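Local atomic coordinates of ATPase associated with various cellular activities, AAA_5 (Staphylothermus marinus, PDB entry 6N0S), a protein that probably binds and hydrolyses ATP as a McrB-type restriction protein, of which this chain is the N-terminal EVE-like domain, probably the part that binds DNA. Residues R43-S48 with G53-I58; V147-D150 with I155-H158. All blocks are in the same frame, centred on the assembly; numbering follows the deposited sequence.

Both contacts reach the mixed five-stranded sheet of this PUA-like, EVE-type domain, but at different depths. Interaction 1 has its centre about 11 Å from that of the chain, and four of its five touching residues are buried; it sets helix 39-52 against strand 54-61, an inner strand. Interaction 2, about 17 Å out, is only partly buried and joins the end of an outermost strand, 138-148, to the loop that follows it. The chemistry changes accordingly. Aliphatic branches dominate 43-48 with 53-58, whereas 147-150 with 155-158 is made by a tyrosine, a histidine and one isoleucine methyl, with a water beside them. The two centres are 20 Å apart and the contacts do not touch.

Interaction 1: R43-S48 with G53-I58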
loop_
_atom_site.group_PDB
_atom_site.type_symbol
_atom_site.label_atom_id
_atom_site.label_comp_id
_atom_site.label_asym_id
_atom_site.label_seq_id
_atom_site.Cartn_x
_atom_site.Cartn_y
_atom_site.Cartn_z
ATOM N N ARG A 43 0.352 5.282 11.802
ATOM C CA ARG A 43 1.285 5.666 12.850
ATOM C C ARG A 43 2.491 4.728 12.857
ATOM O O ARG A 43 3.641 5.179 12.935
ATOM C CB ARG A 43 0.558 5.700 14.209
ATOM C CG ARG A 43 1.262 6.468 15.337
ATOM C CD ARG A 43 0.240 7.112 16.358
ATOM N NE ARG A 43 -0.853 6.195 16.609
ATOM C CZ ARG A 43 -2.143 6.463 16.479
ATOM N NH1 ARG A 43 -2.569 7.662 16.153
ATOM N NH2 ARG A 43 -3.019 5.501 16.689
ATOM N N GLY A 44 2.254 3.422 12.725
ATOM C CA GLY A 44 3.359 2.468 12.690
ATOM C C GLY A 44 4.309 2.671 11.524
ATOM O O GLY A 44 5.535 2.607 11.679
ATOM N N ILE A 45 3.773 2.871 10.320
ATOM C CA ILE A 45 4.694 2.974 9.200
ATOM C C ILE A 45 5.445 4.307 9.246
ATOM O O ILE A 45 6.638 4.372 8.924
ATOM C CB ILE A 45 3.950 2.724 7.867
ATOM C CG1 ILE A 45 4.950 2.268 6.797
ATOM C CG2 ILE A 45 3.187 3.910 7.462
ATOM C CD1 ILE A 45 4.270 1.525 5.593
ATOM N N ARG A 46 4.780 5.386 9.667
ATOM C CA ARG A 46 5.472 6.663 9.826
ATOM C C ARG A 46 6.625 6.545 10.821
ATOM O O ARG A 46 7.735 7.027 10.565
ATOM C CB ARG A 46 4.481 7.740 10.290
ATOM C CG ARG A 46 4.671 9.121 9.691
ATOM C CD ARG A 46 3.538 10.096 10.079
ATOM N NE ARG A 46 3.440 10.327 11.522
ATOM C CZ ARG A 46 2.456 9.883 12.310
ATOM N NH1 ARG A 46 1.439 9.172 11.813
ATOM N NH2 ARG A 46 2.481 10.160 13.606
ATOM N N TYR A 47 6.387 5.890 11.958
ATOM C CA TYR A 47 7.434 5.726 12.959
ATOM C C TYR A 47 8.531 4.789 12.457
ATOM O O TYR A 47 9.720 5.001 12.749
ATOM C CB TYR A 47 6.818 5.212 14.262
ATOM C CG TYR A 47 7.811 4.996 15.378
ATOM C CD1 TYR A 47 8.457 6.068 15.984
ATOM C CD2 TYR A 47 8.105 3.721 15.826
ATOM C CE1 TYR A 47 9.377 5.870 17.019
ATOM C CE2 TYR A 47 9.013 3.506 16.849
ATOM C CZ TYR A 47 9.648 4.587 17.444
ATOM O OH TYR A 47 10.555 4.354 18.451
ATOM N N SER A 48 8.158 3.771 11.679
ATOM C CA SER A 48 9.152 2.886 11.089
ATOM C C SER A 48 10.048 3.648 10.120
ATOM O O SER A 48 11.266 3.432 10.077
ATOM C CB SER A 48 8.464 1.723 10.360
ATOM O OG SER A 48 7.730 0.866 11.253
ATOM N N GLY A 53 14.709 4.983 7.930
ATOM C CA GLY A 53 15.129 5.795 6.802
ATOM C C GLY A 53 14.553 5.357 5.466
ATOM O O GLY A 53 14.147 6.187 4.642
ATOM N N GLU A 54 14.523 4.050 5.236
ATOM C CA GLU A 54 13.989 3.489 4.003
ATOM C C GLU A 54 13.267 2.187 4.333
ATOM O O GLU A 54 13.797 1.353 5.067
ATOM C CB GLU A 54 15.128 3.271 3.006
ATOM C CG GLU A 54 14.704 2.620 1.718
ATOM C CD GLU A 54 15.804 2.573 0.643
ATOM O OE1 GLU A 54 16.570 3.554 0.491
ATOM O OE2 GLU A 54 15.889 1.539 -0.060
ATOM N N LEU A 55 12.045 2.023 3.848
ATOM C CA LEU A 55 11.298 0.792 4.069
ATOM C C LEU A 55 11.136 0.033 2.759
ATOM O O LEU A 55 11.111 0.629 1.674
ATOM C CB LEU A 55 9.908 1.081 4.673
ATOM C CG LEU A 55 9.769 1.989 5.882
ATOM C CD1 LEU A 55 8.314 2.201 6.190
ATOM C CD2 LEU A 55 10.472 1.383 7.098
ATOM N N LYS A 56 11.048 -1.290 2.863
ATOM C CA LYS A 56 10.724 -2.136 1.722
ATOM C C LYS A 56 9.246 -2.548 1.779
ATOM O O LYS A 56 8.781 -3.079 2.799
ATOM C CB LYS A 56 11.598 -3.393 1.698
ATOM C CG LYS A 56 13.075 -3.161 1.833
ATOM C CD LYS A 56 13.730 -2.739 0.543
ATOM C CE LYS A 56 14.612 -1.489 0.738
ATOM N NZ LYS A 56 15.731 -1.677 1.696
ATOM N N ILE A 57 8.518 -2.321 0.688
ATOM C CA ILE A 57 7.084 -2.580 0.615
ATOM C C ILE A 57 6.842 -3.707 -0.368
ATOM O O ILE A 57 7.218 -3.616 -1.547
ATOM C CB ILE A 57 6.310 -1.323 0.191
ATOM C CG1 ILE A 57 6.697 -0.125 1.050
ATOM C CG2 ILE A 57 4.793 -1.580 0.217
ATOM C CD1 ILE A 57 6.393 -0.222 2.484
ATOM N N ILE A 58 6.231 -4.763 0.095
ATOM C CA ILE A 58 5.731 -5.807 -0.790
ATOM C C ILE A 58 4.246 -5.577 -1.034
ATOM O O ILE A 58 3.486 -5.285 -0.106
ATOM C CB ILE A 58 5.991 -7.192 -0.195
ATOM C CG1 ILE A 58 7.504 -7.444 -0.100
ATOM C CG2 ILE A 58 5.329 -8.226 -1.040
ATOM C CD1 ILE A 58 7.806 -8.819 0.516
#
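L55 points its side chain at the helix and divides its two methyls between I45 and S48. CD1 lies 3.4 Å from I45 CG1, tighter than a usual carbon contact, the side chains meeting at a slant. CD2 takes the other, 3.7 Å from S48 O and 3.8 Å from S48 CB. I45 can reach the strand because its CG1 stands opposite the backbone N (chi1 -157°), and the chain extends to CD1, which meets I57 CD1 tip to tip at 4.2 Å. The hydroxyl of S48 turns back along the helix: OG gives a hydrogen bond of 2.8 Å to G44 O, tilted 38° out of the carbonyl plane, while S48 N reaches the same oxygen from the other face. G53 (phi 80°) ends the helical run before strand 54-61, whose L55 and I57 form backbone hydrogen bonds with L79 and S77 of strand 72-80. Helix 39-52 thus packs on an inner strand of the mixed sheet, where W13 also touches I45 and I57. With an alanine at L55 both methyls go, and a gap is likely to open beside I45 CG1 and S48. No hydrogen bond crosses, so van der Waals contact joins the segments here.

Interaction 2: V147-D150 with I155-H158; sequences VKYD and IISH
Y149 and H158 meet through the phenol end of the tyrosine and the CB of the histidine: H158 CB lies 3.3 Å from Y149 OH and 3.4 Å from Y149 CE1. The two side chains run across each other at about a right angle, yet their rings are neither stacked nor edge-to-face, since the planes make 46° and the centroids are 4.9 Å apart. H158 CD2 comes over one face of the tyrosine ring. I156 arrives differently, at the rim: its CD1 lies close to the ring plane, 3.5 Å from Y149 CE1 and 3.9 Å from Y149 CD1. That methyl gets there because CG1 of I156 sits between the backbone N and the carbonyl carbon (chi1 48°), directing the longer branch at the tyrosine.

A water lies at the same ring edge, in plane. It gives a hydrogen bond to I156 O and accepts one from H158 N at 2.9 Å, tying together two backbone groups of the loop; its 2.4 Å separation from Y149 OH is too short to be a dependable bond.

In the PUA-like fold of this EVE-type domain, strand 138-148 is an outermost strand of the mixed sheet, and Y149 lies close to its C-terminal end. The chain then loops out and returns, with H158 in a short 3-10 segment, before strand 166-169 begins.

Neighbouring elements help to place both sides. Backbone hydrogen bonds between V147 and F73 and between Y149 and K71 tie this end of the strand to strand 72-80 and to K71 just before it, and K71 also touches the side chains of Y149 and H158. On the returning side, I156 rests on D173 of helix 171-178.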
loop_
_atom_site.group_PDB
_atom_site.type_symbol
_atom_site.label_atom_id
_atom_site.label_comp_id
_atom_site.label_asym_id
_atom_site.label_seq_id
_atom_site.Cartn_x
_atom_site.Cartn_y
_atom_site.Cartn_z
ATOM N N VAL A 147 4.274 -14.465 -6.549
ATOM C CA VAL A 147 4.326 -15.339 -5.388
ATOM C C VAL A 147 2.900 -15.583 -4.903
ATOM O O VAL A 147 2.269 -14.697 -4.327
ATOM C CB VAL A 147 5.208 -14.736 -4.292
ATOM C CG1 VAL A 147 5.325 -15.696 -3.159
ATOM C CG2 VAL A 147 6.586 -14.422 -4.829
ATOM N N LYS A 148 2.398 -16.793 -5.119
ATOM C CA LYS A 148 1.062 -17.142 -4.670
ATOM C C LYS A 148 1.073 -17.278 -3.150
ATOM O O LYS A 148 2.067 -17.712 -2.554
ATOM C CB LYS A 148 0.581 -18.450 -5.324
ATOM C CG LYS A 148 0.482 -18.472 -6.877
ATOM C CD LYS A 148 -0.940 -18.138 -7.378
ATOM C CE LYS A 148 -1.000 -17.793 -8.890
ATOM N NZ LYS A 148 -0.910 -18.990 -9.806
ATOM N N TYR A 149 -0.031 -16.863 -2.528
ATOM C CA TYR A 149 -0.187 -16.978 -1.082
ATOM C C TYR A 149 0.093 -18.392 -0.593
ATOM O O TYR A 149 0.775 -18.595 0.423
ATOM C CB TYR A 149 -1.606 -16.555 -0.714
ATOM C CG TYR A 149 -2.008 -16.894 0.702
ATOM C CD1 TYR A 149 -1.297 -16.402 1.777
ATOM C CD2 TYR A 149 -3.108 -17.711 0.954
ATOM C CE1 TYR A 149 -1.660 -16.721 3.078
ATOM C CE2 TYR A 149 -3.486 -18.036 2.246
ATOM C CZ TYR A 149 -2.763 -17.537 3.310
ATOM O OH TYR A 149 -3.130 -17.860 4.612
ATOM N N ASP A 150 -0.426 -19.392 -1.309
ATOM C CA ASP A 150 -0.229 -20.780 -0.901
ATOM C C ASP A 150 1.249 -21.149 -0.772
ATOM O O ASP A 150 1.583 -22.068 -0.018
ATOM C CB ASP A 150 -0.930 -21.706 -1.891
ATOM C CG ASP A 150 -1.027 -23.121 -1.382
ATOM O OD1 ASP A 150 -1.765 -23.351 -0.391
ATOM O OD2 ASP A 150 -0.353 -24.000 -1.960
ATOM N N ILE A 155 4.109 -19.285 6.626
ATOM C CA ILE A 155 5.192 -18.400 7.027
ATOM C C ILE A 155 4.654 -17.065 7.518
ATOM O O ILE A 155 4.970 -16.622 8.629
ATOM C CB ILE A 155 6.173 -18.199 5.855
ATOM C CG1 ILE A 155 6.916 -19.500 5.590
ATOM C CG2 ILE A 155 7.131 -17.052 6.138
ATOM C CD1 ILE A 155 7.485 -19.581 4.205
ATOM N N ILE A 156 3.847 -16.404 6.693
ATOM C CA ILE A 156 3.159 -15.176 7.087
ATOM C C ILE A 156 1.777 -15.542 7.621
ATOM O O ILE A 156 1.302 -16.665 7.426
ATOM C CB ILE A 156 3.078 -14.165 5.920
ATOM C CG1 ILE A 156 2.578 -14.802 4.606
ATOM C CG2 ILE A 156 4.456 -13.533 5.667
ATOM C CD1 ILE A 156 1.051 -14.891 4.449
ATOM N N SER A 157 1.109 -14.606 8.288
ATOM C CA SER A 157 -0.156 -14.912 8.927
ATOM C C SER A 157 -1.248 -14.050 8.309
ATOM O O SER A 157 -1.600 -12.983 8.824
ATOM C CB SER A 157 -0.063 -14.714 10.453
ATOM O OG SER A 157 -1.175 -15.368 11.038
ATOM N N HIS A 158 -1.818 -14.555 7.226
ATOM C CA HIS A 158 -2.854 -13.835 6.495
ATOM C C HIS A 158 -4.082 -13.563 7.364
ATOM O O HIS A 158 -4.747 -12.542 7.180
ATOM C CB HIS A 158 -3.207 -14.650 5.237
ATOM C CG HIS A 158 -4.338 -14.102 4.432
ATOM N ND1 HIS A 158 -5.657 -14.382 4.715
ATOM C CD2 HIS A 158 -4.349 -13.349 3.304
ATOM C CE1 HIS A 158 -6.434 -13.784 3.831
ATOM N NE2 HIS A 158 -5.665 -13.157 2.955
HETATM O O HOH W 1 -1.533 -17.245 6.325
#